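Local coordinates for AgaA (Rhizobium radiobacter, PDB 6HLX), which binds the opine agropinic acid as the periplasmic substrate-binding protein of an ABC transporter, and so serves its import into the bacterium, at residues D81-A84 with S85-I89; L131-P134 with E135-I138; A286-K289 with G290-G293. All coordinates share one frame; numbering follows the deposited sequence.

In the fold
Interactions 1 and 2 are neighbours, their centres about 11 Å apart: the helix carrying residues 81-89 lies against the loop 131-138. Leu86 CD2 meets Leu131 CD2 at 3.8 Å, and Ser85 OG packs on Ile138 CA at 3.7 Å. Interaction 3, the turn at 286-293, stands apart; its nearest atoms are about 12 Å from interaction 2 and about 21 Å from interaction 1. In interaction 2 the side chain of Glu135 is about 8 Å from agropinic acid, while in interaction 1 the side chain of Val82 is about 11 Å from that of the zinc-binding His65.

Interaction 1. Residues D81-A84 with S85-I89; sequences DVKA and SLERI. With EDO (1,2-ethanediol), chain B.
Ser85 reaches back one helical turn to Asp81 and grips the same carbonyl oxygen twice. Its backbone N donates to Asp81 O at 3.0 Å, and its hydroxyl OG donates to that oxygen at 2.9 Å; the two donors arrive from opposite faces of the carbonyl plane. With OG beside its own backbone N (chi1 -66°), the hydroxyl folds down along the helix instead of leading outward. OG has a further partner in the backbone N of Val139, just past interaction 2 in the same loop.

Leu86 comes next. Its N bonds Val82 O at 2.9 Å, almost straight down the carbonyl, and its side chain lies alongside that of Val82, both pointing the same way. The branches that meet are Leu86 CD1 and Val82 CG1, 3.9 Å apart, on the face turned to strand 115-120.

Glu87 N repeats the backbone pattern, donating to Lys83 O at 2.8 Å. The glutamate carboxylate comes over the lysine chain: Glu87 OE1 is 3.3 Å from Lys83 CE but 4.5 Å from Lys83 NZ, beyond a salt bridge. The lysine, CG anti to its backbone N (chi1 -178°) and extended from there, carries NZ past the carboxylate to the carbonyl O of Ile108. Glu87 OE1 accepts a hydrogen bond from O1 of an ethanediol molecule, probably from the crystallisation liquor, at 2.8 Å.

Arg88 N closes on Ala84 O, while its guanidinium leads away to a salt bridge with Asp16.

Bonds from i to i+4 thus run through the helix, with Val82 and Leu86 facing strand 115-120 and Ala84 and Arg88 meeting helix 141-146. The serine hydroxyl is buried but doubly engaged. The opposite charges of Lys83 and Glu87 probably still attract weakly, while the ammonium group spends a hydrogen bond on Ile108 O.

Interaction 2. Residues L131-P134 with E135-I138; sequences LALP and ESVI
Leu133 O receives the backbone N-H of Ser136 at 2.9 Å, closing a tight turn in which the donor stands well above the carbonyl plane and the C=O...N angle is only 123°. The chain then doubles back far enough for one water to bridge its two arms, donating to Leu131 O at 2.8 Å and to Ser136 O at 2.9 Å.

Inside the turn the serine side chain points at the first arm. Its CB lies 3.5 Å from Leu131 O, and its OG is 3.6 Å from Leu133 CB; the hydroxyl's polar partner is the carbonyl O of Tyr130, just before the turn. Glu135 curls back over the ring of Pro134. The bend at chi2 (63°) carries the carboxylate back beside the proline, Glu135 OE1 3.5 Å from Pro134 CD and OE2 close to Pro134 CB. Both oxygens have salt-bridge partners beyond, Arg26 for OE1 and Lys29 for OE2, which fix the rotation of this buried acid and probably favour its charged form. Val137 straddles Pro134 O with its two methyls, CG1 at 3.3 Å.

The turn lies in the loop linking helix 127-131 to helix 141-146. Arg26 and Lys29 come from helix 23-32, Leu131 and Ala132 lie against strand 37-39, and Ile138 touches both helix 79-90 and strand 45-55.

Interaction 3. Residues A286-K289 with G290-G293; sequences AIPK and GYMG. With EDO (1,2-ethanediol), chain C.
Ile287, just before the turn, reaches two residues on the far arm. Its CG2, anti to the backbone N, meets Tyr291 CB at 3.5 Å, and the end of the longer branch, Ile287 CD1, reaches the backbone of Gly293, 3.9 Å from Gly293 O. Gly293 has a positive phi, as glycine allows. Beyond the turn, Ile287 also touches Val437 of helix 426-443.

Pro288 contributes both its carbonyl and its ring. Tyr291 N donates to Pro288 O at 3.1 Å, the one hydrogen bond that joins the two segments, with the donor tilted from the carbonyl plane. The ring of Pro288 meets the tyrosine ring in an off-centre CH-pi contact: Pro288 CD lies 4.2 Å from the centroid of the Tyr291 ring and 3.7 Å from Tyr291 CD1. Tyr291 CG is anti to its carbonyl carbon (chi1 -81°), which brings the ring back alongside the proline. Two more aromatic rings, Phe471 and Trp388, meet the same tyrosine, the latter with its plane at about 90° to it.

Lys289, at the outer corner, points its N at O2 of an ethanediol molecule, probably from the crystallisation liquor, at 2.9 Å and nearly straight (174°). Its carbonyl O lies at the edge of the Tyr291 ring, near the ring plane.

Pro288 to Tyr291 form a type II beta turn, with Gly290 at its third position, where the positive phi suits glycine. The turn lies in the long loop between strand 280-281 and helix 306-315 of this family 5 solute-binding protein; Ile287 and Met292, flanking the turn, meet helix 426-443, and Ala286 and Pro288 meet strand 446-451.

Interaction 1. Residues D81-A84 with S85-I89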
ATOM      1  N   ASP A  81      -2.868 -10.791  23.400  1.00 21.40           N
ATOM      2  CA  ASP A  81      -3.370  -9.758  22.476  1.00 21.02           C
ATOM      3  C   ASP A  81      -2.699  -9.923  21.108  1.00 22.42           C
ATOM      4  O   ASP A  81      -3.356  -9.817  20.076  1.00 21.95           O
ATOM      5  CB  ASP A  81      -3.138  -8.343  23.046  1.00 22.13           C
ATOM      6  CG  ASP A  81      -3.743  -8.206  24.429  1.00 25.99           C
ATOM      7  OD1 ASP A  81      -4.939  -8.574  24.594  1.00 25.05           O
ATOM      8  OD2 ASP A  81      -3.015  -7.774  25.356  1.00 25.17           O
ATOM      9  N   VAL A  82      -1.386 -10.179  21.101  1.00 19.73           N
ATOM     10  CA  VAL A  82      -0.655 -10.418  19.857  1.00 18.55           C
ATOM     11  C   VAL A  82      -1.219 -11.667  19.176  1.00 23.44           C
ATOM     12  O   VAL A  82      -1.532 -11.624  17.983  1.00 21.67           O
ATOM     13  CB  VAL A  82       0.864 -10.544  20.096  1.00 22.37           C
ATOM     14  CG1 VAL A  82       1.600 -10.908  18.791  1.00 22.66           C
ATOM     15  CG2 VAL A  82       1.423  -9.260  20.713  1.00 21.70           C
ATOM     16  N   LYS A  83      -1.424 -12.758  19.943  1.00 21.18           N
ATOM     17  CA  LYS A  83      -1.943 -13.994  19.350  1.00 21.48           C
ATOM     18  C   LYS A  83      -3.348 -13.795  18.744  1.00 24.47           C
ATOM     19  O   LYS A  83      -3.582 -14.202  17.602  1.00 22.92           O
ATOM     20  CB  LYS A  83      -1.945 -15.127  20.391  1.00 23.01           C
ATOM     21  CG  LYS A  83      -2.429 -16.468  19.848  1.00 27.65           C
ATOM     22  CD  LYS A  83      -2.060 -17.626  20.774  1.00 29.84           C
ATOM     23  CE  LYS A  83      -2.575 -18.939  20.221  1.00 31.76           C
ATOM     24  NZ  LYS A  83      -2.131 -20.079  21.060  1.00 39.07           N
ATOM     25  N   ALA A  84      -4.266 -13.138  19.481  1.00 23.14           N
ATOM     26  CA  ALA A  84      -5.628 -12.885  18.976  1.00 23.78           C
ATOM     27  C   ALA A  84      -5.600 -12.018  17.701  1.00 25.54           C
ATOM     28  O   ALA A  84      -6.356 -12.282  16.752  1.00 23.97           O
ATOM     29  CB  ALA A  84      -6.473 -12.207  20.058  1.00 24.82           C
ATOM     30  N   SER A  85      -4.704 -11.005  17.669  1.00 21.02           N
ATOM     31  CA  SER A  85      -4.576 -10.090  16.532  1.00 19.86           C
ATOM     32  C   SER A  85      -4.085 -10.858  15.303  1.00 22.16           C
ATOM     33  O   SER A  85      -4.658 -10.699  14.220  1.00 22.15           O
ATOM     34  CB  SER A  85      -3.652  -8.930  16.873  1.00 20.92           C
ATOM     35  OG  SER A  85      -4.268  -8.146  17.892  1.00 21.18           O
ATOM     36  N   LEU A  86      -3.057 -11.715  15.483  1.00 19.98           N
ATOM     37  CA  LEU A  86      -2.524 -12.537  14.393  1.00 20.50           C
ATOM     38  C   LEU A  86      -3.532 -13.565  13.921  1.00 23.51           C
ATOM     39  O   LEU A  86      -3.678 -13.761  12.717  1.00 23.29           O
ATOM     40  CB  LEU A  86      -1.195 -13.200  14.793  1.00 20.95           C
ATOM     41  CG  LEU A  86      -0.017 -12.240  15.028  1.00 25.33           C
ATOM     42  CD1 LEU A  86       1.211 -12.998  15.530  1.00 26.15           C
ATOM     43  CD2 LEU A  86       0.326 -11.421  13.768  1.00 27.49           C
ATOM     44  N   GLU A  87      -4.262 -14.200  14.854  1.00 22.10           N
ATOM     45  CA  GLU A  87      -5.292 -15.184  14.482  1.00 22.37           C
ATOM     46  C   GLU A  87      -6.391 -14.589  13.603  1.00 27.55           C
ATOM     47  O   GLU A  87      -6.892 -15.279  12.702  1.00 26.94           O
ATOM     48  CB  GLU A  87      -5.851 -15.879  15.705  1.00 23.83           C
ATOM     49  CG  GLU A  87      -4.909 -16.981  16.152  1.00 29.41           C
ATOM     50  CD  GLU A  87      -5.306 -17.696  17.426  1.00 53.40           C
ATOM     51  OE1 GLU A  87      -4.729 -18.774  17.690  1.00 42.42           O
ATOM     52  OE2 GLU A  87      -6.179 -17.183  18.163  1.00 50.63           O
ATOM     53  N   ARG A  88      -6.724 -13.299  13.815  1.00 23.96           N
ATOM     54  CA  ARG A  88      -7.726 -12.612  12.978  1.00 24.89           C
ATOM     55  C   ARG A  88      -7.211 -12.450  11.543  1.00 27.06           C
ATOM     56  O   ARG A  88      -7.977 -12.572  10.583  1.00 27.53           O
ATOM     57  CB  ARG A  88      -8.110 -11.255  13.593  1.00 26.23           C
ATOM     58  CG  ARG A  88      -9.291 -10.633  12.891  1.00 32.47           C
ATOM     59  CD  ARG A  88     -10.089  -9.654  13.715  1.00 37.11           C
ATOM     60  NE  ARG A  88     -11.197  -9.203  12.884  1.00 44.99           N
ATOM     61  CZ  ARG A  88     -11.292  -8.000  12.331  1.00 53.88           C
ATOM     62  NH1 ARG A  88     -10.389  -7.058  12.604  1.00 29.27           N
ATOM     63  NH2 ARG A  88     -12.309  -7.714  11.527  1.00 39.86           N
ATOM     64  N   ILE A  89      -5.911 -12.203  11.389  1.00 22.68           N
ATOM     65  CA  ILE A  89      -5.308 -12.064  10.057  1.00 21.99           C
ATOM     66  C   ILE A  89      -5.311 -13.419   9.341  1.00 26.75           C
ATOM     67  O   ILE A  89      -5.628 -13.513   8.147  1.00 26.02           O
ATOM     68  CB  ILE A  89      -3.865 -11.501  10.166  1.00 23.42           C
ATOM     69  CG1 ILE A  89      -3.902 -10.056  10.765  1.00 22.63           C
ATOM     70  CG2 ILE A  89      -3.177 -11.521   8.763  1.00 24.80           C
ATOM     71  CD1 ILE A  89      -2.491  -9.539  11.311  1.00 26.27           C
TER
HETATM   72  C1  EDO B 636      -2.569 -20.532  14.917  1.00 64.10           C
HETATM   73  O1  EDO B 636      -2.736 -20.256  16.303  1.00 62.55           O
HETATM   74  C2  EDO B 636      -3.868 -20.160  14.153  1.00 64.81           C
HETATM   75  O2  EDO B 636      -3.691 -20.389  12.760  1.00 65.29           O

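Interaction 2. Residues L131-P134 with E135-I138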
ATOM      1  N   LEU A 131       5.183  -8.161   9.327  1.00 19.61           N
ATOM      2  CA  LEU A 131       4.663  -7.806  10.648  1.00 19.99           C
ATOM      3  C   LEU A 131       4.675  -6.287  10.876  1.00 22.60           C
ATOM      4  O   LEU A 131       4.046  -5.784  11.825  1.00 21.40           O
ATOM      5  CB  LEU A 131       5.414  -8.568  11.762  1.00 19.91           C
ATOM      6  CG  LEU A 131       5.123 -10.071  11.769  1.00 22.27           C
ATOM      7  CD1 LEU A 131       6.126 -10.806  12.634  1.00 22.33           C
ATOM      8  CD2 LEU A 131       3.636 -10.367  12.249  1.00 18.97           C
ATOM      9  N   ALA A 132       5.366  -5.550   9.973  1.00 20.17           N
ATOM     10  CA  ALA A 132       5.399  -4.085  10.026  1.00 20.17           C
ATOM     11  C   ALA A 132       4.245  -3.496   9.201  1.00 21.18           C
ATOM     12  O   ALA A 132       4.103  -2.284   9.163  1.00 20.00           O
ATOM     13  CB  ALA A 132       6.737  -3.560   9.504  1.00 20.83           C
ATOM     14  N   LEU A 133       3.435  -4.319   8.509  1.00 18.90           N
ATOM     15  CA  LEU A 133       2.331  -3.732   7.725  1.00 18.62           C
ATOM     16  C   LEU A 133       1.406  -2.918   8.625  1.00 21.05           C
ATOM     17  O   LEU A 133       1.122  -3.358   9.741  1.00 20.11           O
ATOM     18  CB  LEU A 133       1.469  -4.831   7.059  1.00 19.04           C
ATOM     19  CG  LEU A 133       2.069  -5.552   5.860  1.00 23.22           C
ATOM     20  CD1 LEU A 133       1.309  -6.829   5.619  1.00 24.84           C
ATOM     21  CD2 LEU A 133       2.028  -4.673   4.584  1.00 23.57           C
ATOM     22  N   PRO A 134       0.761  -1.846   8.108  1.00 18.71           N
ATOM     23  CA  PRO A 134      -0.245  -1.132   8.931  1.00 18.15           C
ATOM     24  C   PRO A 134      -1.392  -2.096   9.308  1.00 20.59           C
ATOM     25  O   PRO A 134      -2.088  -1.888  10.309  1.00 21.15           O
ATOM     26  CB  PRO A 134      -0.765  -0.053   7.966  1.00 20.04           C
ATOM     27  CG  PRO A 134       0.461   0.216   7.023  1.00 22.50           C
ATOM     28  CD  PRO A 134       0.967  -1.193   6.789  1.00 19.70           C
ATOM     29  N   GLU A 135      -1.581  -3.172   8.497  1.00 18.20           N
ATOM     30  CA  GLU A 135      -2.660  -4.144   8.745  1.00 17.98           C
ATOM     31  C   GLU A 135      -2.262  -5.233   9.763  1.00 19.35           C
ATOM     32  O   GLU A 135      -3.113  -6.064  10.127  1.00 19.02           O
ATOM     33  CB  GLU A 135      -3.156  -4.768   7.401  1.00 19.35           C
ATOM     34  CG  GLU A 135      -3.892  -3.763   6.501  1.00 19.17           C
ATOM     35  CD  GLU A 135      -3.077  -2.571   6.010  1.00 26.51           C
ATOM     36  OE1 GLU A 135      -1.912  -2.770   5.591  1.00 22.41           O
ATOM     37  OE2 GLU A 135      -3.594  -1.429   6.062  1.00 23.11           O
ATOM     38  N   SER A 136      -0.981  -5.255  10.196  1.00 17.80           N
ATOM     39  CA  SER A 136      -0.462  -6.257  11.159  1.00 17.69           C
ATOM     40  C   SER A 136      -0.360  -5.678  12.601  1.00 20.19           C
ATOM     41  O   SER A 136       0.237  -6.287  13.495  1.00 19.36           O
ATOM     42  CB  SER A 136       0.906  -6.788  10.704  1.00 18.80           C
ATOM     43  OG  SER A 136       0.770  -7.436   9.446  1.00 20.91           O
ATOM     44  N   VAL A 137      -1.000  -4.523  12.839  1.00 18.49           N
ATOM     45  CA  VAL A 137      -0.971  -3.869  14.155  1.00 17.32           C
ATOM     46  C   VAL A 137      -1.707  -4.719  15.175  1.00 22.11           C
ATOM     47  O   VAL A 137      -2.552  -5.537  14.796  1.00 21.04           O
ATOM     48  CB  VAL A 137      -1.509  -2.417  14.095  1.00 19.52           C
ATOM     49  CG1 VAL A 137      -0.585  -1.548  13.230  1.00 19.07           C
ATOM     50  CG2 VAL A 137      -2.938  -2.386  13.566  1.00 19.63           C
ATOM     51  N   ILE A 138      -1.389  -4.517  16.462  1.00 19.73           N
ATOM     52  CA  ILE A 138      -1.947  -5.313  17.560  1.00 19.06           C
ATOM     53  C   ILE A 138      -3.064  -4.592  18.278  1.00 21.62           C
ATOM     54  O   ILE A 138      -2.902  -3.435  18.666  1.00 20.01           O
ATOM     55  CB  ILE A 138      -0.827  -5.729  18.581  1.00 21.94           C
ATOM     56  CG1 ILE A 138       0.423  -6.379  17.899  1.00 20.74           C
ATOM     57  CG2 ILE A 138      -1.380  -6.638  19.711  1.00 22.35           C
ATOM     58  CD1 ILE A 138       0.080  -7.591  16.973  1.00 21.76           C
TER
HETATM   59  O   HOH W   1       2.964  -6.820  14.175  1.00 21.21           O

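Interaction 3. Residues A286-K289 with G290-G293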
ATOM      1  N   ALA A 286       8.265  -3.333 -12.601  1.00 22.61           N
ATOM      2  CA  ALA A 286       8.539  -2.159 -11.769  1.00 22.13           C
ATOM      3  C   ALA A 286       9.360  -2.502 -10.516  1.00 25.52           C
ATOM      4  O   ALA A 286       8.847  -2.449  -9.394  1.00 22.71           O
ATOM      5  CB  ALA A 286       7.253  -1.440 -11.392  1.00 23.06           C
ATOM      6  N   ILE A 287      10.643  -2.828 -10.718  1.00 23.80           N
ATOM      7  CA  ILE A 287      11.535  -3.114  -9.596  1.00 22.96           C
ATOM      8  C   ILE A 287      12.431  -1.886  -9.407  1.00 25.64           C
ATOM      9  O   ILE A 287      13.158  -1.515 -10.324  1.00 25.06           O
ATOM     10  CB  ILE A 287      12.316  -4.442  -9.788  1.00 25.36           C
ATOM     11  CG1 ILE A 287      11.324  -5.637  -9.826  1.00 25.57           C
ATOM     12  CG2 ILE A 287      13.339  -4.622  -8.629  1.00 25.35           C
ATOM     13  CD1 ILE A 287      11.906  -6.915 -10.177  1.00 29.19           C
ATOM     14  N   PRO A 288      12.401  -1.210  -8.238  1.00 22.84           N
ATOM     15  CA  PRO A 288      13.273  -0.036  -8.087  1.00 22.00           C
ATOM     16  C   PRO A 288      14.740  -0.429  -8.042  1.00 25.61           C
ATOM     17  O   PRO A 288      15.084  -1.549  -7.650  1.00 23.26           O
ATOM     18  CB  PRO A 288      12.868   0.564  -6.729  1.00 23.15           C
ATOM     19  CG  PRO A 288      11.553  -0.104  -6.371  1.00 25.99           C
ATOM     20  CD  PRO A 288      11.599  -1.462  -7.023  1.00 22.42           C
ATOM     21  N   LYS A 289      15.608   0.531  -8.394  1.00 26.18           N
ATOM     22  CA  LYS A 289      17.055   0.396  -8.256  1.00 27.54           C
ATOM     23  C   LYS A 289      17.333   0.029  -6.796  1.00 28.77           C
ATOM     24  O   LYS A 289      16.693   0.585  -5.900  1.00 28.45           O
ATOM     25  CB  LYS A 289      17.755   1.727  -8.590  1.00 32.00           C
ATOM     26  CG  LYS A 289      19.215   1.529  -8.991  1.00 51.80           C
ATOM     27  CD  LYS A 289      19.917   2.853  -9.280  1.00 65.58           C
ATOM     28  CE  LYS A 289      21.362   2.672  -9.701  1.00 81.29           C
ATOM     29  NZ  LYS A 289      22.237   2.240  -8.575  1.00 92.71           N
ATOM     30  N   GLY A 290      18.217  -0.940  -6.572  1.00 25.77           N
ATOM     31  CA  GLY A 290      18.571  -1.368  -5.221  1.00 25.87           C
ATOM     32  C   GLY A 290      17.835  -2.610  -4.760  1.00 27.75           C
ATOM     33  O   GLY A 290      18.210  -3.191  -3.748  1.00 28.48           O
ATOM     34  N   TYR A 291      16.756  -3.017  -5.468  1.00 22.54           N
ATOM     35  CA  TYR A 291      16.027  -4.235  -5.102  1.00 20.34           C
ATOM     36  C   TYR A 291      16.506  -5.395  -5.971  1.00 24.19           C
ATOM     37  O   TYR A 291      16.810  -5.204  -7.149  1.00 23.06           O
ATOM     38  CB  TYR A 291      14.520  -4.075  -5.355  1.00 20.11           C
ATOM     39  CG  TYR A 291      13.788  -3.331  -4.266  1.00 20.87           C
ATOM     40  CD1 TYR A 291      13.895  -1.949  -4.147  1.00 22.31           C
ATOM     41  CD2 TYR A 291      12.919  -3.998  -3.405  1.00 21.00           C
ATOM     42  CE1 TYR A 291      13.199  -1.250  -3.160  1.00 20.26           C
ATOM     43  CE2 TYR A 291      12.246  -3.315  -2.387  1.00 20.71           C
ATOM     44  CZ  TYR A 291      12.356  -1.940  -2.294  1.00 23.60           C
ATOM     45  OH  TYR A 291      11.672  -1.271  -1.301  1.00 23.64           O
ATOM     46  N   MET A 292      16.512  -6.609  -5.412  1.00 22.33           N
ATOM     47  CA  MET A 292      16.864  -7.810  -6.161  1.00 21.84           C
ATOM     48  C   MET A 292      15.856  -8.029  -7.278  1.00 23.01           C
ATOM     49  O   MET A 292      14.649  -7.785  -7.088  1.00 22.60           O
ATOM     50  CB  MET A 292      16.973  -9.018  -5.230  1.00 24.35           C
ATOM     51  CG  MET A 292      18.195  -8.871  -4.298  1.00 28.28           C
ATOM     52  SD  MET A 292      18.477 -10.306  -3.254  1.00 31.77           S
ATOM     53  CE  MET A 292      17.043 -10.186  -2.134  1.00 29.07           C
ATOM     54  N   GLY A 293      16.382  -8.378  -8.455  1.00 22.26           N
ATOM     55  CA  GLY A 293      15.593  -8.531  -9.668  1.00 22.38           C
ATOM     56  C   GLY A 293      15.776  -7.342 -10.597  1.00 24.69           C
ATOM     57  O   GLY A 293      15.435  -7.429 -11.781  1.00 24.09           O
TER
HETATM   58  C1  EDO C 631      12.320   3.782  -8.839  1.00 54.37           C
HETATM   59  O1  EDO C 631      11.734   4.681  -7.920  1.00 57.14           O
HETATM   60  C2  EDO C 631      13.835   3.707  -8.563  1.00 51.98           C
HETATM   61  O2  EDO C 631      14.426   2.867  -9.526  1.00 48.38           O